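Local structure of CCMAN5 (Cellulosimicrobium cellulans, 2XSG) at residues 140-144 with 324-328; 203-207 with 262-266; 254-258 with 330-334. The protein hydrolyses mannosides as a family GH92 glycosidase, and enables mannose-6-phosphate modification of recombinant human lysosomal enzymes produced in yeast. Residues are numbered along the deposited sequence.

In the fold
From the N terminus, residues 140-144 form the turn joining strands 133-140 and 144-150 of a large antiparallel sheet. Strand 198-208, in the same sheet, carries 203-207 and neighbours strand 248-255, whose end opens segment 254-258. Helix 259-270, bearing 262-266, comes next and folds back on the sheet: contact 2 closes a loop of about 55 residues, lying within the 180-residue loop of contact 1. Contact 3 closes 72 residues and crosses both others. Through 324-328 and 330-334, contacts 1 and 3 bring the chain around strand 331-333 against the hairpin turn 140-144 and the end of strand 248-255. Asp265 OD1 joins contacts 1 and 2, lying 2.6 Å from Thr328 OG1.

Contact 1 (140-144 with 324-328); sequences AATRS and NATST
Build 140-144 as a tight reversal: Ala141 N donates to Ser144 O (2.9 Å), Ser144 N weakly to Ala141 O (3.3 Å). Thr142 (phi/psi -46/-51) and Arg143 (-111/-2) take the corner, close to type I: a two-residue beta-hairpin turn between strands 133-140 and 144-150. Segment 324-328 leaves strand 323-324 and is irregular: extended at Thr326 (-110/140) and Ser327 (-76/168), bent at Ala325 (-108/26) and Thr328 (-69/-14); Thr142 CA and Asn324 CA are nearest, 7.3 Å. Arg143 leaves the turn sideways with chi1 m, chi2 and chi3 t and chi4 81°, its guanidinium edge meeting Thr326 O, NE at 2.7 Å and NH1 at 2.8 Å. The forked bond joins this turn of the N-terminal-domain sheet to a loop of the catalytic-domain part. Thr328 (chi1 p) lays CG2 over one guanidinium face, 3.7 Å from Arg143 NH2, which also forms a salt bridge with Glu269. Asn324, chi1 t and chi2 -31°, makes an Asx turn, OD1 accepting from Thr326 N at 3.0 Å; its ND2 stands 3.6 Å from CG2 of Thr142 (chi1 m, CA-CB toward 324-328). One water accepts from Asn324 ND2 (3.0 Å) and, weakly, from Arg143 NH1 (3.0 Å). Thr326 OG1 bonds to Tyr347 O.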
loop_
_atom_site.group_PDB
_atom_site.type_symbol
_atom_site.label_atom_id
_atom_site.label_comp_id
_atom_site.label_asym_id
_atom_site.label_seq_id
_atom_site.Cartn_x
_atom_site.Cartn_y
_atom_site.Cartn_z
ATOM N N ALA A 140 15.176 9.196 8.730
ATOM C CA ALA A 140 15.005 9.410 7.287
ATOM C C ALA A 140 14.443 10.768 6.932
ATOM O O ALA A 140 13.606 11.300 7.659
ATOM C CB ALA A 140 14.097 8.321 6.690
ATOM N N ALA A 141 14.904 11.310 5.804
ATOM C CA ALA A 141 14.196 12.360 5.087
ATOM C C ALA A 141 13.658 11.717 3.819
ATOM O O ALA A 141 13.877 10.520 3.618
ATOM C CB ALA A 141 15.130 13.519 4.755
ATOM N N THR A 142 12.971 12.497 2.974
ATOM C CA THR A 142 12.337 12.008 1.741
ATOM C C THR A 142 13.264 11.093 0.941
ATOM O O THR A 142 12.875 9.968 0.561
ATOM C CB THR A 142 11.859 13.196 0.832
ATOM O OG1 THR A 142 10.997 14.060 1.581
ATOM C CG2 THR A 142 11.111 12.712 -0.407
ATOM N N ARG A 143 14.487 11.568 0.697
ATOM C CA ARG A 143 15.416 10.863 -0.193
ATOM C C ARG A 143 16.609 10.268 0.550
ATOM O O ARG A 143 17.445 9.612 -0.071
ATOM C CB ARG A 143 15.914 11.804 -1.307
ATOM C CG ARG A 143 14.805 12.397 -2.173
ATOM C CD ARG A 143 15.257 13.592 -3.034
ATOM N NE ARG A 143 14.083 14.180 -3.684
ATOM C CZ ARG A 143 13.230 15.027 -3.127
ATOM N NH1 ARG A 143 12.188 15.453 -3.832
ATOM N NH2 ARG A 143 13.414 15.468 -1.879
ATOM N N SER A 144 16.688 10.484 1.868
ATOM C CA SER A 144 17.915 10.193 2.605
ATOM C C SER A 144 17.709 9.331 3.841
ATOM O O SER A 144 16.682 9.417 4.515
ATOM C CB SER A 144 18.597 11.483 3.072
ATOM O OG SER A 144 18.885 12.350 2.001
ATOM N N ASN A 324 7.724 9.375 -3.475
ATOM C CA ASN A 324 8.286 10.542 -4.158
ATOM C C ASN A 324 9.471 10.061 -5.005
ATOM O O ASN A 324 10.483 9.605 -4.462
ATOM C CB ASN A 324 8.703 11.598 -3.121
ATOM C CG ASN A 324 9.109 12.934 -3.736
ATOM O OD1 ASN A 324 9.632 13.006 -4.860
ATOM N ND2 ASN A 324 8.914 14.007 -2.968
ATOM N N ALA A 325 9.308 10.100 -6.326
ATOM C CA ALA A 325 10.358 9.733 -7.292
ATOM C C ALA A 325 10.945 10.952 -8.030
ATOM O O ALA A 325 11.481 10.824 -9.129
ATOM C CB ALA A 325 9.817 8.729 -8.289
ATOM N N THR A 326 10.871 12.114 -7.385
ATOM C CA THR A 326 11.348 13.402 -7.923
ATOM C C THR A 326 12.597 13.897 -7.196
ATOM O O THR A 326 12.695 13.791 -5.972
ATOM C CB THR A 326 10.232 14.492 -7.793
ATOM O OG1 THR A 326 9.025 13.996 -8.385
ATOM C CG2 THR A 326 10.614 15.835 -8.446
ATOM N N SER A 327 13.531 14.460 -7.955
ATOM C CA SER A 327 14.732 15.077 -7.399
ATOM C C SER A 327 14.419 16.431 -6.780
ATOM O O SER A 327 13.335 16.970 -6.998
ATOM C CB SER A 327 15.776 15.259 -8.497
ATOM O OG SER A 327 15.394 16.269 -9.426
ATOM N N THR A 328 15.374 16.984 -6.025
ATOM C CA THR A 328 15.231 18.343 -5.467
ATOM C C THR A 328 15.285 19.416 -6.560
ATOM O O THR A 328 14.923 20.570 -6.329
ATOM C CB THR A 328 16.255 18.642 -4.335
ATOM O OG1 THR A 328 17.596 18.520 -4.843
ATOM C CG2 THR A 328 16.061 17.679 -3.173
HETATM O O HOH W 1 9.500 16.693 -4.112
#

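Contact 2 (203-207 with 262-266); sequences YYTAR and ARIDQ
Extended strand 203-207 and regular alpha-helix 262-266 (Gln266 N to Ala262 O, 2.9 Å) have axes 8.1 Å apart at a signed crossing angle of -51°; Tyr204 CA and Ala262 CA are nearest, 6.0 Å. The helix lies across the face of an antiparallel sheet, following strand 248-255, which neighbours 198-208. The CA-CB bond of Tyr203 points toward the helix, but its ring (chi1 m) leads away; its O is 4.4 Å from Ala262 CB. Tyr204, chi1 p, points away, and its OH bonds to Ser174 O. Thr205, chi1 t, is central: its CG2 sits 3.7 Å from Ala262 O and 3.9 Å from Ala262 CB, and its OG1 lies 3.7 Å from Arg263 CG. After Ala206, which faces away, Arg207 (chi1 p, chi2 t) sets its aliphatic CD against the end of the Gln266 side chain (chi1 t, chi2 t). Glu186 takes a hydrogen bond from Thr205 OG1 and a salt bridge from Arg263, which also pairs with Glu260, so what Thr205 offers the helix is mainly methyl packing.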
loop_
_atom_site.group_PDB
_atom_site.type_symbol
_atom_site.label_atom_id
_atom_site.label_comp_id
_atom_site.label_asym_id
_atom_site.label_seq_id
_atom_site.Cartn_x
_atom_site.Cartn_y
_atom_site.Cartn_z
ATOM N N TYR A 203 20.213 5.389 -8.089
ATOM C CA TYR A 203 21.577 5.861 -7.842
ATOM C C TYR A 203 21.709 6.280 -6.389
ATOM O O TYR A 203 20.723 6.686 -5.758
ATOM C CB TYR A 203 21.955 7.004 -8.805
ATOM C CG TYR A 203 21.838 6.573 -10.241
ATOM C CD1 TYR A 203 20.637 6.720 -10.930
ATOM C CD2 TYR A 203 22.904 5.965 -10.897
ATOM C CE1 TYR A 203 20.494 6.308 -12.240
ATOM C CE2 TYR A 203 22.771 5.520 -12.238
ATOM C CZ TYR A 203 21.562 5.706 -12.894
ATOM O OH TYR A 203 21.407 5.305 -14.207
ATOM N N TYR A 204 22.914 6.152 -5.841
ATOM C CA TYR A 204 23.110 6.490 -4.431
ATOM C C TYR A 204 24.414 7.276 -4.207
ATOM O O TYR A 204 25.351 7.172 -4.981
ATOM C CB TYR A 204 23.065 5.214 -3.553
ATOM C CG TYR A 204 24.278 4.341 -3.776
ATOM C CD1 TYR A 204 25.418 4.493 -2.984
ATOM C CD2 TYR A 204 24.313 3.409 -4.822
ATOM C CE1 TYR A 204 26.547 3.725 -3.204
ATOM C CE2 TYR A 204 25.452 2.637 -5.061
ATOM C CZ TYR A 204 26.562 2.809 -4.250
ATOM O OH TYR A 204 27.687 2.060 -4.462
ATOM N N THR A 205 24.450 8.051 -3.123
ATOM C CA THR A 205 25.682 8.601 -2.575
ATOM C C THR A 205 25.631 8.388 -1.058
ATOM O O THR A 205 24.575 8.534 -0.452
ATOM C CB THR A 205 25.861 10.115 -2.915
ATOM O OG1 THR A 205 27.106 10.578 -2.375
ATOM C CG2 THR A 205 24.726 10.954 -2.313
ATOM N N ALA A 206 26.750 7.971 -0.468
ATOM C CA ALA A 206 26.831 7.757 0.989
ATOM C C ALA A 206 28.147 8.330 1.451
ATOM O O ALA A 206 29.200 7.949 0.940
ATOM C CB ALA A 206 26.747 6.260 1.331
ATOM N N ARG A 207 28.100 9.274 2.379
ATOM C CA ARG A 207 29.329 9.825 2.934
ATOM C C ARG A 207 29.403 9.486 4.415
ATOM O O ARG A 207 28.371 9.415 5.084
ATOM C CB ARG A 207 29.377 11.345 2.747
ATOM C CG ARG A 207 28.281 12.111 3.516
ATOM C CD ARG A 207 28.345 13.621 3.248
ATOM N NE ARG A 207 27.726 14.345 4.349
ATOM C CZ ARG A 207 27.439 15.641 4.355
ATOM N NH1 ARG A 207 27.701 16.397 3.292
ATOM N NH2 ARG A 207 26.880 16.184 5.423
ATOM N N ALA A 262 21.877 12.774 -6.775
ATOM C CA ALA A 262 21.794 12.317 -5.379
ATOM C C ALA A 262 22.649 13.194 -4.434
ATOM O O ALA A 262 22.235 13.514 -3.334
ATOM C CB ALA A 262 22.188 10.848 -5.266
ATOM N N ARG A 263 23.838 13.579 -4.898
ATOM C CA ARG A 263 24.722 14.499 -4.169
ATOM C C ARG A 263 24.100 15.873 -3.936
ATOM O O ARG A 263 24.164 16.420 -2.833
ATOM C CB ARG A 263 26.046 14.634 -4.923
ATOM C CG ARG A 263 26.951 13.421 -4.765
ATOM C CD ARG A 263 28.075 13.496 -5.782
ATOM N NE ARG A 263 28.979 12.356 -5.703
ATOM C CZ ARG A 263 29.843 12.007 -6.654
ATOM N NH1 ARG A 263 29.906 12.700 -7.792
ATOM N NH2 ARG A 263 30.642 10.949 -6.470
ATOM N N ILE A 264 23.506 16.427 -4.987
ATOM C CA ILE A 264 22.777 17.685 -4.885
ATOM C C ILE A 264 21.601 17.535 -3.907
ATOM O O ILE A 264 21.446 18.347 -2.989
ATOM C CB ILE A 264 22.284 18.128 -6.255
ATOM C CG1 ILE A 264 23.480 18.551 -7.118
ATOM C CG2 ILE A 264 21.205 19.248 -6.136
ATOM C CD1 ILE A 264 23.152 18.612 -8.597
ATOM N N ASP A 265 20.799 16.488 -4.095
ATOM C CA ASP A 265 19.673 16.211 -3.199
ATOM C C ASP A 265 20.136 16.168 -1.756
ATOM O O ASP A 265 19.458 16.681 -0.869
ATOM C CB ASP A 265 18.998 14.878 -3.554
ATOM C CG ASP A 265 18.301 14.902 -4.914
ATOM O OD1 ASP A 265 17.997 16.006 -5.444
ATOM O OD2 ASP A 265 18.062 13.803 -5.467
ATOM N N GLN A 266 21.292 15.542 -1.528
ATOM C CA GLN A 266 21.812 15.388 -0.191
ATOM C C GLN A 266 22.173 16.735 0.417
ATOM O O GLN A 266 21.850 16.974 1.581
ATOM C CB GLN A 266 23.012 14.424 -0.117
ATOM C CG GLN A 266 23.315 14.045 1.321
ATOM C CD GLN A 266 24.289 12.895 1.451
ATOM O OE1 GLN A 266 23.879 11.722 1.606
ATOM N NE2 GLN A 266 25.580 13.208 1.379
#

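Contact 3 (254-258 with 330-334)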
loop_
_atom_site.group_PDB
_atom_site.type_symbol
_atom_site.label_atom_id
_atom_site.label_comp_id
_atom_site.label_asym_id
_atom_site.label_seq_id
_atom_site.Cartn_x
_atom_site.Cartn_y
_atom_site.Cartn_z
ATOM N N LEU A 254 19.326 8.741 -2.097
ATOM C CA LEU A 254 18.914 8.009 -3.304
ATOM C C LEU A 254 18.328 8.926 -4.373
ATOM O O LEU A 254 17.622 9.881 -4.080
ATOM C CB LEU A 254 17.854 6.935 -2.953
ATOM C CG LEU A 254 18.206 5.930 -1.857
ATOM C CD1 LEU A 254 16.997 5.152 -1.293
ATOM C CD2 LEU A 254 19.262 4.960 -2.396
ATOM N N SER A 255 18.583 8.600 -5.632
ATOM C CA SER A 255 18.008 9.358 -6.744
ATOM C C SER A 255 17.771 8.421 -7.904
ATOM O O SER A 255 18.646 7.627 -8.234
ATOM C CB SER A 255 18.948 10.489 -7.186
ATOM O OG SER A 255 18.462 11.165 -8.348
ATOM N N PRO A 256 16.583 8.510 -8.527
ATOM C CA PRO A 256 16.312 7.778 -9.751
ATOM C C PRO A 256 17.031 8.386 -10.952
ATOM O O PRO A 256 17.016 7.796 -12.051
ATOM C CB PRO A 256 14.790 7.920 -9.911
ATOM C CG PRO A 256 14.282 8.394 -8.550
ATOM C CD PRO A 256 15.398 9.252 -8.072
ATOM N N VAL A 257 17.673 9.537 -10.750
ATOM C CA VAL A 257 18.231 10.314 -11.863
ATOM C C VAL A 257 19.736 10.079 -12.085
ATOM O O VAL A 257 20.165 9.772 -13.210
ATOM C CB VAL A 257 17.935 11.820 -11.673
ATOM C CG1 VAL A 257 18.722 12.692 -12.655
ATOM C CG2 VAL A 257 16.430 12.077 -11.792
ATOM N N SER A 258 20.540 10.269 -11.040
ATOM C CA SER A 258 21.989 10.108 -11.172
ATOM C C SER A 258 22.666 10.202 -9.843
ATOM O O SER A 258 22.049 10.608 -8.837
ATOM C CB SER A 258 22.591 11.156 -12.129
ATOM O OG SER A 258 22.622 12.462 -11.554
ATOM N N GLY A 330 13.512 19.085 -9.297
ATOM C CA GLY A 330 12.240 18.936 -10.007
ATOM C C GLY A 330 12.272 18.049 -11.243
ATOM O O GLY A 330 11.469 18.237 -12.152
ATOM N N THR A 331 13.191 17.084 -11.278
ATOM C CA THR A 331 13.295 16.137 -12.386
ATOM C C THR A 331 12.995 14.694 -11.953
ATOM O O THR A 331 13.045 14.368 -10.774
ATOM C CB THR A 331 14.680 16.180 -13.074
ATOM O OG1 THR A 331 15.695 15.744 -12.165
ATOM C CG2 THR A 331 15.012 17.594 -13.568
ATOM N N TYR A 332 12.698 13.835 -12.925
ATOM C CA TYR A 332 12.430 12.423 -12.678
ATOM C C TYR A 332 12.999 11.607 -13.846
ATOM O O TYR A 332 13.369 12.171 -14.879
ATOM C CB TYR A 332 10.916 12.210 -12.501
ATOM C CG TYR A 332 10.106 12.186 -13.786
ATOM C CD1 TYR A 332 9.599 13.363 -14.357
ATOM C CD2 TYR A 332 9.838 10.976 -14.432
ATOM C CE1 TYR A 332 8.845 13.324 -15.561
ATOM C CE2 TYR A 332 9.084 10.931 -15.610
ATOM C CZ TYR A 332 8.598 12.105 -16.177
ATOM O OH TYR A 332 7.869 12.017 -17.362
ATOM N N ARG A 333 13.106 10.289 -13.696
ATOM C CA ARG A 333 13.534 9.480 -14.825
ATOM C C ARG A 333 12.359 8.724 -15.403
ATOM O O ARG A 333 11.595 8.093 -14.679
ATOM C CB ARG A 333 14.667 8.507 -14.475
ATOM C CG ARG A 333 15.019 7.601 -15.683
ATOM C CD ARG A 333 16.305 6.843 -15.517
ATOM N NE ARG A 333 16.391 6.318 -14.173
ATOM C CZ ARG A 333 15.945 5.131 -13.775
ATOM N NH1 ARG A 333 15.390 4.277 -14.631
ATOM N NH2 ARG A 333 16.076 4.817 -12.501
ATOM N N GLY A 334 12.224 8.799 -16.717
ATOM C CA GLY A 334 11.109 8.192 -17.412
ATOM C C GLY A 334 11.443 6.781 -17.829
ATOM O O GLY A 334 12.617 6.405 -17.872
#
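Hydrogen bonding across this contact links one side chain and one carbonyl. Arg333, with chi3 bent to 43° (p), turns its guanidinium edge to Pro256 O: NE donates at 2.7 Å and 159°, NH2 weakly at 3.2 Å and 132°. Within 254-258, Ser255 OG accepts from Val257 N at 3.0 Å, an ST turn where the chain leaves strand 248-255; Ser258 is N-cap of helix 259-270, its OG accepting from Gln261 N. This strand-to-helix corner of the large antiparallel sheet meets strand 331-333, paired antiparallel with 339-341 in the catalytic-domain part of the chain. Packing supplies the rest. Val257 CG2 lies 3.8 Å from Thr331 OG1, itself hydrogen-bonded to Ser327 OG, 4.0 Å from Tyr332 C and 4.2 Å from Arg333 N; the backbones are nearest at Val257 CA to Arg333 CA, 5.6 Å. Pro256 CB is 4.2 Å from Arg333 NH2. The CA-CB bond of Tyr332 points away; its ring stacks with Tyr347 and its OH is hydrogen-bonded to Asp384.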